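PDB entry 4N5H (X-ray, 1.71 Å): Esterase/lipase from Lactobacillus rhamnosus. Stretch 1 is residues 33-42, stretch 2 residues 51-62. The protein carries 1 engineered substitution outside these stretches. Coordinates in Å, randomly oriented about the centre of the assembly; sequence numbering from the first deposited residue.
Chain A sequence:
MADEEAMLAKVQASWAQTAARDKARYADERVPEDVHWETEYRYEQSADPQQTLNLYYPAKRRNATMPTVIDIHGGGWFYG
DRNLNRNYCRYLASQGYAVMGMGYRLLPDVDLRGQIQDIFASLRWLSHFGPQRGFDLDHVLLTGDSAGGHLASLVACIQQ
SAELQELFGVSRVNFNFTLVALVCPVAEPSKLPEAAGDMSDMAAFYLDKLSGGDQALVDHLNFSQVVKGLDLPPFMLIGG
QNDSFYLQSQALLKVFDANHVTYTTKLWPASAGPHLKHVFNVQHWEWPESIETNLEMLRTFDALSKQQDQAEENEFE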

ATOM      1  N   GLU A  33       8.463  12.176  -8.226  1.00 25.30           N
ATOM      2  CA  GLU A  33       8.439  11.200  -9.308  1.00 30.35           C
ATOM      3  C   GLU A  33       9.806  11.215 -10.092  1.00 22.62           C
ATOM      4  O   GLU A  33      10.687  12.108  -9.966  1.00 22.48           O
ATOM      5  CB  GLU A  33       7.363  11.588 -10.358  1.00 37.42           C
ATOM      6  CG  GLU A  33       5.933  11.808  -9.848  1.00 42.76           C
ATOM      7  CD  GLU A  33       5.085  12.699 -10.773  1.00 60.72           C
ATOM      8  OE1 GLU A  33       5.026  13.938 -10.550  1.00 62.99           O
ATOM      9  OE2 GLU A  33       4.485  12.166 -11.735  1.00 65.73           O
ATOM     10  N   ASP A  34       9.962  10.180 -10.891  1.00 21.17           N
ATOM     11  CA  ASP A  34      11.078  10.168 -11.813  1.00 20.63           C
ATOM     12  C   ASP A  34      12.445  10.034 -11.144  1.00 18.41           C
ATOM     13  O   ASP A  34      13.413  10.656 -11.505  1.00 18.55           O
ATOM     14  CB  ASP A  34      11.037  11.364 -12.722  1.00 26.70           C
ATOM     15  CG  ASP A  34       9.675  11.489 -13.470  1.00 31.44           C
ATOM     16  OD1 ASP A  34       9.148  10.456 -13.949  1.00 33.49           O
ATOM     17  OD2 ASP A  34       9.196  12.636 -13.522  1.00 40.89           O
ATOM     18  N   VAL A  35      12.440   9.260 -10.074  1.00 16.68           N
ATOM     19  CA  VAL A  35      13.680   8.943  -9.321  1.00 18.02           C
ATOM     20  C   VAL A  35      13.797   7.426  -9.134  1.00 19.51           C
ATOM     21  O   VAL A  35      12.753   6.734  -9.027  1.00 20.83           O
ATOM     22  CB  VAL A  35      13.604   9.632  -7.949  1.00 18.12           C
ATOM     23  CG1 VAL A  35      14.740   9.235  -7.003  1.00 22.55           C
ATOM     24  CG2 VAL A  35      13.646  11.141  -8.188  1.00 18.87           C
ATOM     25  N   HIS A  36      15.037   6.961  -9.141  1.00 17.18           N
ATOM     26  CA  HIS A  36      15.388   5.574  -8.794  1.00 18.23           C
ATOM     27  C   HIS A  36      16.235   5.610  -7.508  1.00 18.16           C
ATOM     28  O   HIS A  36      17.013   6.488  -7.302  1.00 15.44           O
ATOM     29  CB  HIS A  36      16.246   4.928  -9.868  1.00 22.99           C
ATOM     30  CG  HIS A  36      15.532   4.686 -11.165  1.00 28.13           C
ATOM     31  ND1 HIS A  36      16.190   4.401 -12.339  1.00 34.17           N
ATOM     32  CD2 HIS A  36      14.228   4.671 -11.445  1.00 29.71           C
ATOM     33  CE1 HIS A  36      15.303   4.249 -13.308  1.00 32.07           C
ATOM     34  NE2 HIS A  36      14.104   4.405 -12.789  1.00 28.98           N
ATOM     35  N   TRP A  37      16.074   4.587  -6.700  1.00 19.45           N
ATOM     36  CA  TRP A  37      16.899   4.458  -5.497  1.00 15.78           C
ATOM     37  C   TRP A  37      17.485   3.009  -5.425  1.00 13.12           C
ATOM     38  O   TRP A  37      16.853   2.046  -5.906  1.00 12.80           O
ATOM     39  CB  TRP A  37      16.246   4.882  -4.168  1.00 18.78           C
ATOM     40  CG  TRP A  37      15.148   4.049  -3.459  1.00 20.29           C
ATOM     41  CD1 TRP A  37      14.353   3.097  -3.972  1.00 17.85           C
ATOM     42  CD2 TRP A  37      14.682   4.250  -2.081  1.00 21.33           C
ATOM     43  NE1 TRP A  37      13.452   2.680  -3.065  1.00 19.16           N
ATOM     44  CE2 TRP A  37      13.607   3.369  -1.883  1.00 22.60           C
ATOM     45  CE3 TRP A  37      15.063   5.100  -1.022  1.00 23.52           C
ATOM     46  CZ2 TRP A  37      12.866   3.343  -0.653  1.00 22.53           C
ATOM     47  CZ3 TRP A  37      14.415   4.971   0.249  1.00 22.41           C
ATOM     48  CH2 TRP A  37      13.327   4.124   0.400  1.00 22.38           C
ATOM     49  N   GLU A  38      18.622   2.911  -4.714  1.00 12.07           N
ATOM     50  CA  GLU A  38      19.298   1.694  -4.418  1.00 12.56           C
ATOM     51  C   GLU A  38      19.467   1.718  -2.887  1.00 13.82           C
ATOM     52  O   GLU A  38      20.058   2.630  -2.358  1.00 12.31           O
ATOM     53  CB  GLU A  38      20.680   1.715  -5.091  1.00 12.09           C
ATOM     54  CG  GLU A  38      20.643   1.710  -6.616  1.00 12.33           C
ATOM     55  CD  GLU A  38      21.950   2.124  -7.284  1.00 12.05           C
ATOM     56  OE1 GLU A  38      22.938   2.436  -6.582  1.00 13.02           O
ATOM     57  OE2 GLU A  38      21.975   2.309  -8.556  1.00 13.72           O
ATOM     58  N   THR A  39      18.970   0.690  -2.243  1.00 11.75           N
ATOM     59  CA  THR A  39      18.811   0.770  -0.800  1.00 12.05           C
ATOM     60  C   THR A  39      19.699  -0.193  -0.025  1.00 11.56           C
ATOM     61  O   THR A  39      20.089  -1.263  -0.551  1.00 11.05           O
ATOM     62  CB  THR A  39      17.338   0.546  -0.389  1.00 12.66           C
ATOM     63  OG1 THR A  39      16.867  -0.696  -0.890  1.00 13.61           O
ATOM     64  CG2 THR A  39      16.475   1.660  -0.899  1.00 14.74           C
ATOM     65  N   GLU A  40      19.891   0.150   1.258  1.00 11.36           N
ATOM     66  CA  GLU A  40      20.425  -0.815   2.223  1.00 12.33           C
ATOM     67  C   GLU A  40      21.825  -1.342   1.897  1.00 12.99           C
ATOM     68  O   GLU A  40      22.186  -2.503   2.060  1.00 13.14           O
ATOM     69  CB  GLU A  40      19.385  -1.989   2.374  1.00 12.11           C
ATOM     70  CG  GLU A  40      19.604  -2.763   3.696  1.00 12.51           C
ATOM     71  CD  GLU A  40      18.765  -4.044   3.719  1.00 16.51           C
ATOM     72  OE1 GLU A  40      18.401  -4.631   2.643  1.00 17.50           O
ATOM     73  OE2 GLU A  40      18.567  -4.601   4.847  1.00 18.83           O
ATOM     74  N   TYR A  41      22.701  -0.459   1.430  1.00 10.89           N
ATOM     75  CA  TYR A  41      24.047  -0.853   1.304  1.00 11.90           C
ATOM     76  C   TYR A  41      24.761  -0.797   2.660  1.00 12.08           C
ATOM     77  O   TYR A  41      24.776   0.259   3.333  1.00 13.39           O
ATOM     78  CB  TYR A  41      24.772   0.143   0.428  1.00 11.59           C
ATOM     79  CG  TYR A  41      24.537   0.192  -1.045  1.00 10.90           C
ATOM     80  CD1 TYR A  41      23.664   1.146  -1.633  1.00 12.16           C
ATOM     81  CD2 TYR A  41      25.197  -0.664  -1.887  1.00 11.20           C
ATOM     82  CE1 TYR A  41      23.524   1.248  -2.992  1.00 11.24           C
ATOM     83  CE2 TYR A  41      25.041  -0.563  -3.256  1.00 10.81           C
ATOM     84  CZ  TYR A  41      24.248   0.430  -3.779  1.00 11.73           C
ATOM     85  OH  TYR A  41      24.197   0.531  -5.183  1.00 12.48           O
ATOM     86  N   ARG A  42      25.436  -1.897   3.034  1.00 12.60           N
ATOM     87  CA  ARG A  42      26.274  -1.790   4.211  1.00 11.82           C
ATOM     88  C   ARG A  42      27.490  -0.959   3.851  1.00 12.38           C
ATOM     89  O   ARG A  42      28.162  -1.213   2.861  1.00 14.18           O
ATOM     90  CB  ARG A  42      26.762  -3.198   4.604  1.00 12.62           C
ATOM     91  CG  ARG A  42      25.738  -4.088   5.242  1.00 14.16           C
ATOM     92  CD  ARG A  42      26.331  -5.471   5.457  1.00 16.03           C
ATOM     93  NE  ARG A  42      25.343  -6.304   6.074  1.00 17.03           N
ATOM     94  CZ  ARG A  42      25.608  -7.523   6.556  1.00 18.81           C
ATOM     95  NH1 ARG A  42      26.851  -7.965   6.580  1.00 19.38           N
ATOM     96  NH2 ARG A  42      24.614  -8.199   7.161  1.00 18.91           N
ATOM     97  N   GLN A  51      24.163   0.978  10.136  1.00 12.46           N
ATOM     98  CA  GLN A  51      25.420   1.243   9.368  1.00 12.45           C
ATOM     99  C   GLN A  51      25.213   0.885   7.865  1.00 11.99           C
ATOM    100  O   GLN A  51      25.971   0.097   7.252  1.00 13.77           O
ATOM    101  CB  GLN A  51      26.609   0.560  10.013  1.00 14.42           C
ATOM    102  CG  GLN A  51      26.878   1.133  11.437  1.00 14.26           C
ATOM    103  CD  GLN A  51      27.986   0.405  12.183  1.00 16.14           C
ATOM    104  OE1 GLN A  51      28.014  -0.832  12.167  1.00 17.51           O
ATOM    105  NE2 GLN A  51      28.974   1.139  12.702  1.00 15.62           N
ATOM    106  N   THR A  52      24.165   1.460   7.371  1.00 11.58           N
ATOM    107  CA  THR A  52      23.730   1.277   5.997  1.00 10.71           C
ATOM    108  C   THR A  52      23.383   2.630   5.374  1.00 11.00           C
ATOM    109  O   THR A  52      23.193   3.620   6.062  1.00 11.95           O
ATOM    110  CB  THR A  52      22.476   0.336   5.886  1.00 12.43           C
ATOM    111  OG1 THR A  52      21.429   0.882   6.686  1.00 12.90           O
ATOM    112  CG2 THR A  52      22.840  -1.075   6.304  1.00 14.07           C
ATOM    113  N   LEU A  53      23.298   2.643   4.069  1.00 10.75           N
ATOM    114  CA  LEU A  53      22.997   3.913   3.306  1.00 10.58           C
ATOM    115  C   LEU A  53      22.095   3.613   2.121  1.00 11.45           C
ATOM    116  O   LEU A  53      22.020   2.461   1.647  1.00 11.43           O
ATOM    117  CB  LEU A  53      24.266   4.724   2.951  1.00 10.22           C
ATOM    118  CG  LEU A  53      25.293   3.978   2.125  1.00 10.69           C
ATOM    119  CD1 LEU A  53      24.943   3.995   0.622  1.00 11.34           C
ATOM    120  CD2 LEU A  53      26.645   4.630   2.195  1.00 12.61           C
ATOM    121  N   ASN A  54      21.459   4.706   1.616  1.00 11.03           N
ATOM    122  CA  ASN A  54      20.692   4.670   0.399  1.00 11.21           C
ATOM    123  C   ASN A  54      21.349   5.622  -0.590  1.00 11.88           C
ATOM    124  O   ASN A  54      21.908   6.682  -0.194  1.00 12.26           O
ATOM    125  CB  ASN A  54      19.240   5.170   0.565  1.00 11.83           C
ATOM    126  CG  ASN A  54      18.387   4.260   1.456  1.00 11.60           C
ATOM    127  OD1 ASN A  54      18.605   3.102   1.621  1.00 12.62           O
ATOM    128  ND2 ASN A  54      17.415   4.866   2.041  1.00 12.60           N
ATOM    129  N   LEU A  55      21.176   5.267  -1.853  1.00 10.69           N
ATOM    130  CA  LEU A  55      21.563   6.114  -3.003  1.00 10.81           C
ATOM    131  C   LEU A  55      20.337   6.420  -3.846  1.00 12.03           C
ATOM    132  O   LEU A  55      19.497   5.561  -4.156  1.00 11.32           O
ATOM    133  CB  LEU A  55      22.615   5.456  -3.878  1.00 10.45           C
ATOM    134  CG  LEU A  55      23.861   4.912  -3.122  1.00 11.04           C
ATOM    135  CD1 LEU A  55      24.820   4.238  -4.047  1.00 12.21           C
ATOM    136  CD2 LEU A  55      24.560   6.032  -2.360  1.00 11.19           C
ATOM    137  N   TYR A  56      20.292   7.665  -4.351  1.00 10.48           N
ATOM    138  CA  TYR A  56      19.129   8.140  -5.101  1.00 11.51           C
ATOM    139  C   TYR A  56      19.656   8.848  -6.377  1.00 11.58           C
ATOM    140  O   TYR A  56      20.693   9.547  -6.367  1.00 11.84           O
ATOM    141  CB  TYR A  56      18.309   9.182  -4.330  1.00 12.03           C
ATOM    142  CG  TYR A  56      17.942   8.802  -2.916  1.00 11.84           C
ATOM    143  CD1 TYR A  56      18.828   8.917  -1.871  1.00 12.14           C
ATOM    144  CD2 TYR A  56      16.630   8.411  -2.634  1.00 13.93           C
ATOM    145  CE1 TYR A  56      18.469   8.594  -0.567  1.00 12.06           C
ATOM    146  CE2 TYR A  56      16.244   8.132  -1.319  1.00 15.34           C
ATOM    147  CZ  TYR A  56      17.200   8.190  -0.288  1.00 14.69           C
ATOM    148  OH  TYR A  56      16.807   7.951   1.016  1.00 14.39           O
ATOM    149  N   TYR A  57      18.895   8.705  -7.458  1.00 12.39           N
ATOM    150  CA  TYR A  57      19.264   9.258  -8.748  1.00 11.58           C
ATOM    151  C   TYR A  57      18.009   9.635  -9.570  1.00 12.46           C
ATOM    152  O   TYR A  57      16.952   9.103  -9.429  1.00 13.57           O
ATOM    153  CB  TYR A  57      19.888   8.110  -9.602  1.00 13.88           C
ATOM    154  CG  TYR A  57      20.995   7.306  -8.917  1.00 13.57           C
ATOM    155  CD1 TYR A  57      20.683   6.191  -8.199  1.00 11.76           C
ATOM    156  CD2 TYR A  57      22.317   7.636  -9.030  1.00 16.27           C
ATOM    157  CE1 TYR A  57      21.617   5.430  -7.589  1.00 13.11           C
ATOM    158  CE2 TYR A  57      23.301   6.871  -8.443  1.00 14.12           C
ATOM    159  CZ  TYR A  57      22.929   5.725  -7.705  1.00 12.62           C
ATOM    160  OH  TYR A  57      23.913   4.944  -7.143  1.00 12.37           O
ATOM    161  N   PRO A  58      18.228  10.583 -10.473  1.00 14.13           N
ATOM    162  CA  PRO A  58      17.095  10.809 -11.437  1.00 17.20           C
ATOM    163  C   PRO A  58      16.856   9.555 -12.228  1.00 17.48           C
ATOM    164  O   PRO A  58      17.820   8.825 -12.477  1.00 18.85           O
ATOM    165  CB  PRO A  58      17.691  11.935 -12.337  1.00 17.06           C
ATOM    166  CG  PRO A  58      19.145  11.896 -12.138  1.00 19.69           C
ATOM    167  CD  PRO A  58      19.438  11.344 -10.792  1.00 16.07           C
ATOM    168  N   ALA A  59      15.610   9.263 -12.577  1.00 17.03           N
ATOM    169  CA  ALA A  59      15.361   8.104 -13.412  1.00 18.58           C
ATOM    170  C   ALA A  59      16.013   8.158 -14.777  1.00 21.92           C
ATOM    171  O   ALA A  59      16.424   7.112 -15.229  1.00 26.10           O
ATOM    172  CB  ALA A  59      13.881   7.825 -13.518  1.00 21.86           C
ATOM    173  N   LYS A  60      16.117   9.290 -15.404  1.00 26.33           N
ATOM    174  CA  LYS A  60      16.841   9.380 -16.678  1.00 31.33           C
ATOM    175  C   LYS A  60      18.016  10.269 -16.454  1.00 31.61           C
ATOM    176  O   LYS A  60      17.834  11.442 -16.144  1.00 39.53           O
ATOM    177  CB  LYS A  60      15.865  10.011 -17.720  1.00 38.10           C
ATOM    178  N   ARG A  61      19.231   9.750 -16.531  1.00 31.79           N
ATOM    179  CA  ARG A  61      20.432  10.577 -16.271  1.00 33.77           C
ATOM    180  C   ARG A  61      20.892  11.340 -17.539  1.00 38.80           C
ATOM    181  O   ARG A  61      21.123  10.701 -18.539  1.00 39.08           O
ATOM    182  CB  ARG A  61      21.610   9.691 -15.865  1.00 35.41           C
ATOM    183  CG  ARG A  61      21.230   8.648 -14.865  1.00 40.17           C
ATOM    184  CD  ARG A  61      22.446   7.919 -14.270  1.00 33.93           C
ATOM    185  NE  ARG A  61      21.890   7.023 -13.299  1.00 26.18           N
ATOM    186  CZ  ARG A  61      22.578   6.284 -12.443  1.00 25.96           C
ATOM    187  NH1 ARG A  61      23.913   6.373 -12.419  1.00 24.90           N
ATOM    188  NH2 ARG A  61      21.900   5.484 -11.613  1.00 24.92           N
ATOM    189  N   ARG A  62      21.063  12.648 -17.473  0.50 39.13           N
ATOM    190  CA  ARG A  62      21.630  13.407 -18.590  0.50 42.86           C
ATOM    191  C   ARG A  62      23.032  12.916 -18.908  0.50 38.81           C
ATOM    192  O   ARG A  62      23.426  12.782 -20.051  0.50 34.29           O
ATOM    193  CB  ARG A  62      21.704  14.899 -18.226  1.00 54.12           C
ATOM    194  CG  ARG A  62      20.722  15.804 -18.955  1.00 63.75           C
ATOM    195  CD  ARG A  62      19.265  15.320 -18.897  1.00 71.43           C
ATOM    196  NE  ARG A  62      18.455  15.919 -19.976  1.00 79.25           N
ATOM    197  CZ  ARG A  62      17.414  16.750 -19.829  1.00 81.70           C
ATOM    198  NH1 ARG A  62      16.977  17.118 -18.625  1.00 79.82           N
ATOM    199  NH2 ARG A  62      16.791  17.220 -20.910  1.00 78.51           N
TER
HETATM  200  O   HOH W   1      19.148   4.116 -11.725  1.00 32.04           O
HETATM  201  O   HOH W   2      23.692   3.676 -10.144  1.00 17.25           O

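Strands 35-42 and 52-58 run antiparallel, and the two stretches bury 880 Å² between them, both sides summed. Their frame is a ladder of backbone hydrogen bonds, within which His36, Glu38 and Ala59 cover the most surface, closely followed by Tyr41 and Tyr57.

His36 shows how backbone and side chain share the work. Its N donates to Tyr57 O (2.9 Å), and Tyr57 N donates back to His36 O (2.9 Å), the reciprocal pair typical of a hydrogen-bonded antiparallel site. Two residues along, Ala59 N donates to Asp34 O (2.8 Å, nearly linear), carrying the ladder just beyond both strands. Ala59 CB also lies over one face of the His36 imidazole, 3.8 Å from the ring centroid. A methyl group suits this position: it is small enough to sit close to the ring and offers its C-H bonds to the pi cloud. The polar rim of the same ring is also used, because His36 ND1 lies 3.0 Å from water 1, which accepts a hydrogen bond from Arg61 NH2 (3.1 Å).

Glu38 is the polar centre of the face it shares with His36, Tyr41, Leu53, Leu55 and Tyr57. Its backbone pairs with Leu55, Glu38 N to Leu55 O at 2.8 Å and Leu55 N to Glu38 O at 2.9 Å. A buried carboxylate needs donors, and two phenols supply them: Tyr57 OH from the opposite strand and Tyr41 OH from its own each donate to Glu38 OE1 over 2.7 Å. Tyrosine fits both places, since its ring is apolar while its hydroxyl can reach the acid. Glu38 OE2 accepts from water 2 (2.7 Å), which in turn accepts from Arg61 NH2 (2.9 Å); the water thus links two opposite charges whose nearest atoms, Glu38 OE2 and Arg61 NH2, are 4.4 Å apart, beyond salt-bridge range.

The Tyr41 ring also packs against leucines, with CE1 3.4 Å from Leu55 CD1 and CD1 3.9 Å from Leu53 CD1, so that a methyl of each leucine meets the apolar part of the ring. Trp37 and Tyr56 lie on the other face, meeting obliquely with Trp37 CE3 3.3 Å from Tyr56 CE2.

Between Glu38 and Tyr41 the register shifts by one in a beta bulge. Here Asn54 lends its side chain to the ladder: its amide oxygen OD1 accepts from Glu40 N (3.2 Å). Regular pairing resumes as Tyr41 N donates to Leu53 O (3.0 Å) and Leu53 N to Tyr41 O (2.9 Å).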